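Local coordinates for intracellular protein transport protein USO1 (Saccharomyces cerevisiae S288c, PDB 6LSU) that is required for protein transport from the endoplasmic reticulum to the Golgi complex, here represented by the globular head region of a homodimer with a rod-like coiled-coil tail, at residues L101-I106 with T166-E171; V340-A345 with L374-I379; M412-S417 with P514-F519; G633-F638 with K648-F653. All coordinates share one frame; numbering follows the deposited sequence.

Contact 1: L101-I106 with T166-E171; sequences LTRGWI and TIQLLE
Arg103 and Gln168 meet through the aliphatic stem of the one and the amide of the other. CG and CD of Arg103 lie against the amide end of Gln168, with Arg103 CD 3.5 Å from Gln168 NE2, while the guanidinium leads on beyond the amide toward Asp99, its plane turned 73° from that of the amide. Gln168 is extended beyond CG (chi2 174°), which carries its amide across from helix 160-174 to this stem. One helical turn on, CG2 of Ile106 packs on CB of Glu171 and on the backbone carbonyl of Gln168, 3.5 Å from its O. At the polar end, a water accepts a bond from Arg103 NH1 at 3.0 Å and lies in the guanidinium plane; its 2.4 Å separation from Gln168 OE1 is too short to be taken literally, so the bridge is doubtful. With an alanine in place of Gln168, CG and CD of Arg103 would probably lose the amide that covers them from this helix. Second-shell partners set both charged groups: Arg103 forms a salt bridge with Asp99, and OE1 of Glu171 is hydrogen-bonded to Ser110, further along helix 103-112. The contact thus seats the first turn of helix 103-112 on a helix of ARM repeat 2, whose other sides pack against helices 78-91, 145-154 and 204-218.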
# COMPACT_ATOMS: atom_id res chain seq x y z
N LEU A 101 17.17 -13.76 -29.68
CA LEU A 101 17.94 -13.73 -28.41
C LEU A 101 17.00 -13.45 -27.26
O LEU A 101 17.52 -13.44 -26.16
CB LEU A 101 19.05 -12.68 -28.50
CG LEU A 101 20.21 -13.08 -29.39
CD1 LEU A 101 19.85 -12.92 -30.87
CD2 LEU A 101 21.42 -12.27 -29.04
N THR A 102 15.72 -13.19 -27.54
CA THR A 102 14.62 -12.88 -26.58
C THR A 102 15.06 -11.85 -25.54
O THR A 102 14.66 -11.99 -24.39
CB THR A 102 14.09 -14.16 -25.92
OG1 THR A 102 15.19 -14.88 -25.34
CG2 THR A 102 13.37 -15.04 -26.93
N ARG A 103 15.81 -10.82 -25.93
CA ARG A 103 16.34 -9.82 -24.96
C ARG A 103 15.19 -9.07 -24.28
O ARG A 103 15.28 -8.87 -23.09
CB ARG A 103 17.35 -8.92 -25.66
CG ARG A 103 18.62 -9.69 -25.98
CD ARG A 103 19.52 -8.97 -26.93
NE ARG A 103 19.05 -9.16 -28.27
CZ ARG A 103 19.62 -8.60 -29.32
NH1 ARG A 103 20.70 -7.86 -29.12
NH2 ARG A 103 19.08 -8.76 -30.54
N GLY A 104 14.12 -8.71 -25.00
CA GLY A 104 12.91 -8.12 -24.42
C GLY A 104 12.31 -8.96 -23.31
O GLY A 104 12.10 -8.45 -22.19
N TRP A 105 12.11 -10.24 -23.56
CA TRP A 105 11.71 -11.24 -22.53
C TRP A 105 12.69 -11.20 -21.33
O TRP A 105 12.25 -11.23 -20.16
CB TRP A 105 11.64 -12.62 -23.18
CG TRP A 105 11.19 -13.65 -22.19
CD1 TRP A 105 9.91 -13.99 -21.86
CD2 TRP A 105 12.05 -14.41 -21.33
NE1 TRP A 105 9.92 -14.91 -20.86
CE2 TRP A 105 11.21 -15.18 -20.51
CE3 TRP A 105 13.44 -14.50 -21.19
CZ2 TRP A 105 11.71 -16.04 -19.55
CZ3 TRP A 105 13.93 -15.34 -20.22
CH2 TRP A 105 13.08 -16.10 -19.42
N ILE A 106 14.00 -11.12 -21.57
CA ILE A 106 14.99 -11.21 -20.46
C ILE A 106 14.81 -10.01 -19.54
O ILE A 106 14.71 -10.23 -18.30
CB ILE A 106 16.43 -11.33 -20.96
CG1 ILE A 106 16.68 -12.67 -21.64
CG2 ILE A 106 17.42 -11.10 -19.84
CD1 ILE A 106 18.00 -12.73 -22.39
N THR A 166 26.82 -10.32 -21.80
CA THR A 166 27.17 -11.01 -20.53
C THR A 166 26.12 -10.70 -19.46
O THR A 166 25.62 -11.64 -18.80
CB THR A 166 28.60 -10.63 -20.15
OG1 THR A 166 29.42 -11.06 -21.23
CG2 THR A 166 29.05 -11.25 -18.86
N ILE A 167 25.79 -9.43 -19.29
CA ILE A 167 24.71 -8.93 -18.38
C ILE A 167 23.43 -9.68 -18.72
O ILE A 167 22.81 -10.25 -17.84
CB ILE A 167 24.50 -7.41 -18.52
CG1 ILE A 167 25.71 -6.62 -18.03
CG2 ILE A 167 23.26 -7.00 -17.76
CD1 ILE A 167 25.59 -5.12 -18.21
N GLN A 168 23.05 -9.67 -20.00
CA GLN A 168 21.80 -10.29 -20.48
C GLN A 168 21.81 -11.78 -20.15
O GLN A 168 20.74 -12.27 -19.67
CB GLN A 168 21.59 -10.02 -21.97
CG GLN A 168 21.28 -8.56 -22.22
CD GLN A 168 21.22 -8.18 -23.69
OE1 GLN A 168 22.01 -8.61 -24.52
NE2 GLN A 168 20.28 -7.31 -24.00
N LEU A 169 22.94 -12.48 -20.37
CA LEU A 169 23.01 -13.95 -20.17
C LEU A 169 22.81 -14.25 -18.68
O LEU A 169 22.01 -15.13 -18.35
CB LEU A 169 24.33 -14.52 -20.69
CG LEU A 169 24.44 -16.05 -20.68
CD1 LEU A 169 23.28 -16.69 -21.43
CD2 LEU A 169 25.77 -16.49 -21.26
N LEU A 170 23.47 -13.48 -17.82
CA LEU A 170 23.30 -13.56 -16.35
C LEU A 170 21.87 -13.27 -15.90
O LEU A 170 21.43 -13.91 -14.91
CB LEU A 170 24.27 -12.57 -15.71
CG LEU A 170 25.70 -13.09 -15.71
CD1 LEU A 170 26.64 -12.07 -15.07
CD2 LEU A 170 25.78 -14.44 -14.99
N GLU A 171 21.20 -12.31 -16.54
CA GLU A 171 19.77 -12.04 -16.25
C GLU A 171 18.98 -13.31 -16.61
O GLU A 171 18.07 -13.63 -15.90
CB GLU A 171 19.22 -10.85 -17.05
CG GLU A 171 19.56 -9.47 -16.54
CD GLU A 171 19.01 -8.43 -17.52
OE1 GLU A 171 17.87 -7.93 -17.31
OE2 GLU A 171 19.67 -8.16 -18.56
O HOH W 1 22.08 -7.19 -26.50

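Contact 2: V340-A345 with L374-I379; sequences VVLRLA and LEFSKI
Leu342 holds CG beside its backbone N (chi1 -71°) and is extended at chi2, so that its two methyls reach out from helix 337-346 toward Phe376 and Ile379. Phe376 swings its ring the other way, with CG trans to its own N (chi1 -161°), and this brings the ring's CE1 atom up to the leucine although the bond to CB does not itself aim there. The methyl CD1 of Leu342 is the hub: it lies 3.6 Å from Phe376 CE1 and 3.8 Å from the terminal CD1 of Ile379. The second methyl, CD2, also leans on the same ring carbon, at 3.9 Å, so Phe376 is touched by both branches and Ile379 by one.

Following helix 370-376, a type I turn from Phe376 to Ile379 places the two apolar residues next to each other. Its Ile379 N bonds back to Phe376 O at 3.0 Å. Ser377 OG donates to Leu374 O at 2.7 Å, and Lys378 NZ pairs with Glu375 OE1, both on the side of the turn remote from Leu342. Helix 404-414 lies against Phe376 and Ile379, and the Phe376 ring also meets that of Tyr434.

The contact lies between ARM repeats 6 and 7 of this helical solenoid. No hydrogen bond or salt bridge crosses between 340-345 and 374-379, so the link between them rests on dispersion and exclusion of water from one leucine tip, without polar groups to fix its direction.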
# COMPACT_ATOMS: atom_id res chain seq x y z
N VAL A 340 6.64 17.60 2.05
CA VAL A 340 6.52 17.30 0.59
C VAL A 340 5.42 16.24 0.37
O VAL A 340 4.64 16.42 -0.60
CB VAL A 340 7.87 16.88 -0.02
CG1 VAL A 340 7.68 16.50 -1.48
CG2 VAL A 340 8.85 18.03 0.09
N VAL A 341 5.37 15.16 1.16
CA VAL A 341 4.33 14.14 0.86
C VAL A 341 2.92 14.72 1.15
O VAL A 341 2.02 14.38 0.44
CB VAL A 341 4.61 12.73 1.44
CG1 VAL A 341 6.08 12.40 1.54
CG2 VAL A 341 3.88 12.45 2.69
N LEU A 342 2.75 15.60 2.13
CA LEU A 342 1.45 16.23 2.46
C LEU A 342 1.07 17.19 1.37
O LEU A 342 -0.13 17.29 1.14
CB LEU A 342 1.50 16.99 3.79
CG LEU A 342 1.59 16.14 5.05
CD1 LEU A 342 1.73 17.05 6.27
CD2 LEU A 342 0.38 15.25 5.16
N ARG A 343 2.03 17.85 0.71
CA ARG A 343 1.72 18.62 -0.53
C ARG A 343 1.17 17.68 -1.59
O ARG A 343 0.22 18.09 -2.24
CB ARG A 343 2.94 19.39 -1.05
CG ARG A 343 3.14 20.70 -0.32
CD ARG A 343 4.28 21.51 -0.94
NE ARG A 343 4.93 22.27 0.13
CZ ARG A 343 6.19 22.11 0.54
NH1 ARG A 343 7.01 21.27 -0.06
NH2 ARG A 343 6.63 22.83 1.56
N LEU A 344 1.76 16.50 -1.78
CA LEU A 344 1.28 15.52 -2.79
C LEU A 344 -0.14 15.06 -2.41
O LEU A 344 -0.94 14.81 -3.33
CB LEU A 344 2.26 14.34 -2.88
CG LEU A 344 3.62 14.65 -3.52
CD1 LEU A 344 4.52 13.44 -3.43
CD2 LEU A 344 3.51 15.06 -4.97
N ALA A 345 -0.42 14.91 -1.11
CA ALA A 345 -1.75 14.46 -0.64
C ALA A 345 -2.80 15.53 -1.03
O ALA A 345 -3.83 15.13 -1.49
CB ALA A 345 -1.71 14.14 0.86
N LEU A 374 3.27 16.20 17.32
CA LEU A 374 3.25 17.63 17.72
C LEU A 374 3.74 18.52 16.56
O LEU A 374 3.24 19.60 16.40
CB LEU A 374 4.04 17.79 19.01
CG LEU A 374 3.31 17.22 20.22
CD1 LEU A 374 4.22 17.18 21.41
CD2 LEU A 374 2.09 18.04 20.56
N GLU A 375 4.58 18.03 15.65
CA GLU A 375 5.03 18.89 14.53
C GLU A 375 3.88 18.99 13.52
O GLU A 375 3.60 20.12 13.02
CB GLU A 375 6.32 18.33 13.96
CG GLU A 375 7.50 18.78 14.78
CD GLU A 375 7.78 20.27 14.62
OE1 GLU A 375 7.50 21.07 15.57
OE2 GLU A 375 8.29 20.63 13.54
N PHE A 376 3.23 17.83 13.30
CA PHE A 376 2.06 17.66 12.42
C PHE A 376 0.96 18.67 12.76
O PHE A 376 0.42 19.35 11.88
CB PHE A 376 1.54 16.23 12.52
CG PHE A 376 0.67 15.86 11.35
CD1 PHE A 376 1.24 15.57 10.12
CD2 PHE A 376 -0.71 15.86 11.49
CE1 PHE A 376 0.43 15.25 9.05
CE2 PHE A 376 -1.52 15.58 10.41
CZ PHE A 376 -0.96 15.28 9.19
N SER A 377 0.64 18.80 14.04
CA SER A 377 -0.43 19.70 14.52
C SER A 377 -0.15 21.15 14.17
O SER A 377 -1.05 21.91 14.32
CB SER A 377 -0.60 19.61 15.98
OG SER A 377 0.58 20.11 16.56
N LYS A 378 1.05 21.52 13.71
CA LYS A 378 1.44 22.93 13.40
C LYS A 378 1.54 23.16 11.90
O LYS A 378 1.73 24.32 11.45
CB LYS A 378 2.76 23.27 14.08
CG LYS A 378 2.83 22.88 15.55
CD LYS A 378 3.92 23.58 16.29
CE LYS A 378 5.30 23.06 15.97
NZ LYS A 378 6.23 23.39 17.06
N ILE A 379 1.35 22.10 11.12
CA ILE A 379 1.43 22.22 9.65
C ILE A 379 0.13 22.85 9.09
O ILE A 379 -1.00 22.40 9.43
CB ILE A 379 1.76 20.89 9.02
CG1 ILE A 379 3.02 20.32 9.66
CG2 ILE A 379 1.82 21.06 7.52
CD1 ILE A 379 3.39 18.95 9.16

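Contact 3: M412-S417 with P514-F519; sequences MLYANS and PFKLFF
Leu413 and Lys516 bring their backbones together, their CA atoms 4.4 Å apart where the last turn of helix 404-414 meets the N-terminal part of helix 514-528. This joins ARM repeat 7 to ARM repeat 8 within the armadillo-type head, across nearly a hundred intervening residues. The close approach lets side chains pack on main chain: Lys516 CB rests 3.4 Å from Leu413 O, while Leu413 CD2 lies 3.5 Å from Lys516 O, a reciprocal exchange of aliphatic groups and carbonyls. Leu413 O itself is hydrogen-bonded to Asn513.

Lys516 starts with CG opposite its backbone N (chi1 170°) and bends at chi3, which lays its stem against the Tyr414 ring, with CD 3.6 Å from CE1. Its ammonium group goes on to a salt bridge with Asp507, so the charge has a mate beyond the aromatic contact.

At the other end, Met412 crosses Phe519 at a slant. Its CG approaches the base of the ring, 3.7 Å from Phe519 CG, and the sulfur makes a Met-aromatic contact, with SD 4.8 Å from the ring centroid and 40° off the ring normal. Arg424 of helix 421-435 touches Phe519 and donates a hydrogen bond to Met412 O. That same carbonyl oxygen is met by the aromatic ring too, Phe519 CD2 lying 3.4 Å from Met412 O.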
# COMPACT_ATOMS: atom_id res chain seq x y z
N MET A 412 -12.32 13.73 4.76
CA MET A 412 -12.91 12.51 5.33
C MET A 412 -14.45 12.60 5.27
O MET A 412 -15.08 11.56 4.85
CB MET A 412 -12.46 12.28 6.78
CG MET A 412 -12.76 10.89 7.20
SD MET A 412 -12.30 10.56 8.89
CE MET A 412 -13.02 11.99 9.66
N LEU A 413 -15.03 13.73 5.71
CA LEU A 413 -16.50 13.86 6.00
C LEU A 413 -17.26 14.26 4.74
O LEU A 413 -18.23 13.54 4.43
CB LEU A 413 -16.75 14.94 7.06
CG LEU A 413 -16.24 14.63 8.46
CD1 LEU A 413 -16.54 15.75 9.41
CD2 LEU A 413 -16.82 13.33 8.96
N TYR A 414 -16.84 15.35 4.07
CA TYR A 414 -17.64 16.04 3.03
C TYR A 414 -17.05 15.91 1.63
O TYR A 414 -17.55 16.65 0.72
CB TYR A 414 -17.80 17.53 3.36
CG TYR A 414 -18.31 17.81 4.74
CD1 TYR A 414 -19.65 17.65 5.09
CD2 TYR A 414 -17.42 18.23 5.73
CE1 TYR A 414 -20.09 17.87 6.40
CE2 TYR A 414 -17.85 18.46 7.03
CZ TYR A 414 -19.18 18.26 7.37
OH TYR A 414 -19.56 18.46 8.67
N ALA A 415 -16.02 15.08 1.40
CA ALA A 415 -15.34 15.04 0.08
C ALA A 415 -15.81 13.81 -0.67
O ALA A 415 -14.93 13.08 -1.23
CB ALA A 415 -13.84 15.05 0.20
N ASN A 416 -17.12 13.58 -0.71
CA ASN A 416 -17.72 12.63 -1.68
C ASN A 416 -17.82 13.38 -3.02
O ASN A 416 -17.62 14.63 -3.05
CB ASN A 416 -19.01 12.02 -1.15
CG ASN A 416 -20.16 13.00 -1.10
OD1 ASN A 416 -20.01 14.19 -1.35
ND2 ASN A 416 -21.34 12.50 -0.78
N SER A 417 -18.06 12.66 -4.11
CA SER A 417 -18.05 13.21 -5.49
C SER A 417 -16.61 13.51 -5.95
O SER A 417 -16.12 12.75 -6.79
CB SER A 417 -18.93 14.46 -5.70
OG SER A 417 -20.09 14.47 -4.87
N PRO A 514 -23.58 8.70 3.13
CA PRO A 514 -23.73 7.94 4.37
C PRO A 514 -22.40 7.88 5.15
O PRO A 514 -22.42 8.05 6.38
CB PRO A 514 -24.21 6.54 3.91
CG PRO A 514 -23.82 6.52 2.42
CD PRO A 514 -23.98 7.95 1.95
N PHE A 515 -21.29 7.71 4.42
CA PHE A 515 -19.94 7.43 4.98
C PHE A 515 -19.48 8.59 5.89
O PHE A 515 -18.80 8.35 6.93
CB PHE A 515 -18.99 7.08 3.83
CG PHE A 515 -19.12 5.61 3.51
CD1 PHE A 515 -18.74 4.69 4.45
CD2 PHE A 515 -19.65 5.18 2.32
CE1 PHE A 515 -18.88 3.35 4.21
CE2 PHE A 515 -19.79 3.83 2.08
CZ PHE A 515 -19.43 2.92 3.03
N LYS A 516 -19.91 9.82 5.59
CA LYS A 516 -19.72 10.94 6.55
C LYS A 516 -20.06 10.50 7.99
O LYS A 516 -19.32 10.86 8.94
CB LYS A 516 -20.67 12.07 6.22
CG LYS A 516 -20.72 13.15 7.26
CD LYS A 516 -21.25 14.44 6.70
CE LYS A 516 -22.76 14.43 6.55
NZ LYS A 516 -23.19 15.72 5.95
N LEU A 517 -21.16 9.78 8.18
CA LEU A 517 -21.55 9.37 9.54
C LEU A 517 -20.66 8.20 9.97
O LEU A 517 -20.22 8.15 11.10
CB LEU A 517 -23.03 8.99 9.51
CG LEU A 517 -23.79 9.02 10.83
CD1 LEU A 517 -24.63 7.77 10.91
CD2 LEU A 517 -22.90 9.16 12.04
N PHE A 518 -20.35 7.31 9.05
CA PHE A 518 -19.56 6.07 9.32
C PHE A 518 -18.16 6.43 9.84
O PHE A 518 -17.73 5.93 10.88
CB PHE A 518 -19.50 5.22 8.06
CG PHE A 518 -18.53 4.07 8.25
CD1 PHE A 518 -18.88 2.97 9.00
CD2 PHE A 518 -17.21 4.20 7.83
CE1 PHE A 518 -17.94 1.96 9.24
CE2 PHE A 518 -16.29 3.20 8.09
CZ PHE A 518 -16.65 2.08 8.78
N PHE A 519 -17.48 7.34 9.16
CA PHE A 519 -16.19 7.93 9.59
C PHE A 519 -16.32 8.56 10.96
O PHE A 519 -15.53 8.13 11.87
CB PHE A 519 -15.63 8.81 8.47
CG PHE A 519 -15.12 8.02 7.30
CD1 PHE A 519 -14.34 6.89 7.50
CD2 PHE A 519 -15.37 8.42 5.99
CE1 PHE A 519 -13.89 6.13 6.42
CE2 PHE A 519 -14.90 7.69 4.90
CZ PHE A 519 -14.19 6.54 5.12

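Contact 4: G633-F638 with K648-F653; sequences GVAYEF and KEYFEF
Tyr636 meets two aromatic residues of the facing helix, Phe651 over one face of its ring and Tyr650 at the ring edge and along CA and CB. These two meetings make up the close-packed part of the contact. The Tyr650 ring presents its edge to the backbone: Tyr650 CE2 lies 3.4 Å from Tyr636 CA, and Tyr636 CB sits in the plane of the Tyr650 ring. The phenol tip reaches past them to Ala635, whose CB is 3.6 Å from Tyr650 OH, and the hydroxyl is hydrogen-bonded to Leu632 O one residue before the segment.

These are neighbouring helices of a helical hairpin, 622-637 and 647-658, running nearly antiparallel (155°) with short-segment axes 10.2 Å apart at closest. With CG trans to its backbone N (chi1 169°), Tyr636 crosses Phe651 at a slant, Phe651 CD1 lying 3.4 Å from Tyr636 CZ and the ring planes inclined at 42°; Leu720 and Asp723 also touch the tyrosine. Were Tyr636 an alanine, Phe651 CD1 would probably lose the ring face it rests on, and Tyr650 CD2 its small contact with the ring. By contrast, Phe651 is itself partly exposed, and the helix beyond it turns Lys648, Glu649 and Glu652 to solvent.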
# COMPACT_ATOMS: atom_id res chain seq x y z
N GLY A 633 -30.38 -5.01 25.27
CA GLY A 633 -29.61 -6.00 26.04
C GLY A 633 -28.42 -5.37 26.72
O GLY A 633 -28.33 -5.47 27.95
N VAL A 634 -27.56 -4.70 25.95
CA VAL A 634 -26.27 -4.14 26.47
C VAL A 634 -26.66 -3.11 27.52
O VAL A 634 -26.08 -3.15 28.61
CB VAL A 634 -25.36 -3.59 25.34
CG1 VAL A 634 -24.28 -2.64 25.86
CG2 VAL A 634 -24.73 -4.72 24.54
N ALA A 635 -27.63 -2.24 27.21
CA ALA A 635 -28.13 -1.19 28.13
C ALA A 635 -28.58 -1.87 29.42
O ALA A 635 -28.34 -1.31 30.52
CB ALA A 635 -29.25 -0.39 27.51
N TYR A 636 -29.18 -3.06 29.31
CA TYR A 636 -29.59 -3.82 30.52
C TYR A 636 -28.34 -4.16 31.36
O TYR A 636 -28.34 -3.83 32.56
CB TYR A 636 -30.42 -5.06 30.17
CG TYR A 636 -30.58 -5.92 31.39
CD1 TYR A 636 -31.09 -5.38 32.56
CD2 TYR A 636 -30.13 -7.21 31.42
CE1 TYR A 636 -31.16 -6.11 33.73
CE2 TYR A 636 -30.20 -7.96 32.58
CZ TYR A 636 -30.73 -7.41 33.73
OH TYR A 636 -30.80 -8.14 34.87
N GLU A 637 -27.31 -4.75 30.75
CA GLU A 637 -26.06 -5.27 31.39
C GLU A 637 -25.30 -4.22 32.22
O GLU A 637 -24.55 -4.61 33.13
CB GLU A 637 -25.11 -5.75 30.31
CG GLU A 637 -23.81 -6.30 30.86
CD GLU A 637 -23.90 -7.75 31.30
OE1 GLU A 637 -23.23 -8.11 32.30
OE2 GLU A 637 -24.60 -8.53 30.62
N PHE A 638 -25.44 -2.93 31.91
CA PHE A 638 -24.70 -1.88 32.64
C PHE A 638 -25.72 -0.94 33.30
O PHE A 638 -25.33 0.16 33.72
CB PHE A 638 -23.68 -1.27 31.67
CG PHE A 638 -22.75 -2.31 31.08
CD1 PHE A 638 -21.75 -2.88 31.86
CD2 PHE A 638 -22.90 -2.77 29.78
CE1 PHE A 638 -20.91 -3.86 31.34
CE2 PHE A 638 -22.04 -3.73 29.25
CZ PHE A 638 -21.04 -4.28 30.03
N LYS A 648 -34.30 -3.55 37.65
CA LYS A 648 -35.32 -4.63 37.74
C LYS A 648 -36.56 -4.19 36.92
O LYS A 648 -37.15 -5.05 36.21
CB LYS A 648 -35.62 -5.01 39.20
CG LYS A 648 -35.08 -4.04 40.26
CD LYS A 648 -35.52 -4.32 41.68
CE LYS A 648 -35.86 -3.07 42.46
NZ LYS A 648 -36.65 -3.37 43.68
N GLU A 649 -36.90 -2.90 36.92
CA GLU A 649 -38.03 -2.38 36.11
C GLU A 649 -37.68 -2.55 34.61
O GLU A 649 -38.55 -2.97 33.82
CB GLU A 649 -38.35 -0.92 36.47
CG GLU A 649 -39.84 -0.67 36.58
CD GLU A 649 -40.32 0.74 36.30
OE1 GLU A 649 -39.47 1.64 36.06
OE2 GLU A 649 -41.56 0.94 36.30
N TYR A 650 -36.45 -2.23 34.22
CA TYR A 650 -35.99 -2.29 32.80
C TYR A 650 -35.82 -3.74 32.36
O TYR A 650 -36.14 -4.05 31.21
CB TYR A 650 -34.69 -1.52 32.60
CG TYR A 650 -34.13 -1.57 31.20
CD1 TYR A 650 -34.68 -0.80 30.20
CD2 TYR A 650 -33.04 -2.35 30.88
CE1 TYR A 650 -34.18 -0.81 28.91
CE2 TYR A 650 -32.55 -2.40 29.60
CZ TYR A 650 -33.11 -1.62 28.60
OH TYR A 650 -32.65 -1.65 27.31
N PHE A 651 -35.38 -4.61 33.26
CA PHE A 651 -35.29 -6.08 33.05
C PHE A 651 -36.65 -6.67 32.71
O PHE A 651 -36.72 -7.42 31.71
CB PHE A 651 -34.76 -6.81 34.29
CG PHE A 651 -34.73 -8.31 34.08
CD1 PHE A 651 -33.80 -8.88 33.23
CD2 PHE A 651 -35.64 -9.14 34.72
CE1 PHE A 651 -33.77 -10.25 33.02
CE2 PHE A 651 -35.61 -10.52 34.51
CZ PHE A 651 -34.67 -11.07 33.66
N GLU A 652 -37.67 -6.37 33.53
CA GLU A 652 -39.07 -6.87 33.35
C GLU A 652 -39.58 -6.33 32.01
O GLU A 652 -40.11 -7.10 31.20
CB GLU A 652 -40.01 -6.44 34.50
CG GLU A 652 -39.67 -7.01 35.87
CD GLU A 652 -39.99 -8.48 36.15
OE1 GLU A 652 -40.67 -9.12 35.32
OE2 GLU A 652 -39.56 -8.99 37.20
N PHE A 653 -39.33 -5.05 31.77
CA PHE A 653 -39.81 -4.31 30.58
C PHE A 653 -39.26 -4.95 29.30
O PHE A 653 -40.00 -5.01 28.30
CB PHE A 653 -39.35 -2.87 30.71
CG PHE A 653 -39.85 -1.95 29.63
CD1 PHE A 653 -39.21 -1.90 28.41
CD2 PHE A 653 -40.93 -1.13 29.85
CE1 PHE A 653 -39.64 -1.03 27.43
CE2 PHE A 653 -41.36 -0.25 28.87
CZ PHE A 653 -40.72 -0.21 27.66

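The four contacts follow one another along the chain without overlap, each closing before the next opens, as expected of a solenoid built by adding helices in sequence. None touches another. Contacts 2 and 3 come nearest, with centres 22 Å apart and closest atoms about 10 Å apart; helix 404-414 connects them, covering Phe376 and Ile379 of contact 2 and supplying Met412 to Tyr414 of contact 3. Contacts 1 and 4 are the most distant pair, their centres 74 Å apart on opposite sides of the chain's centre. Contact 4 lies 34 Å from contact 3, centre to centre. Contact 1 has a polar, charged periphery, whereas contact 2 is purely apolar and contact 4 largely aromatic.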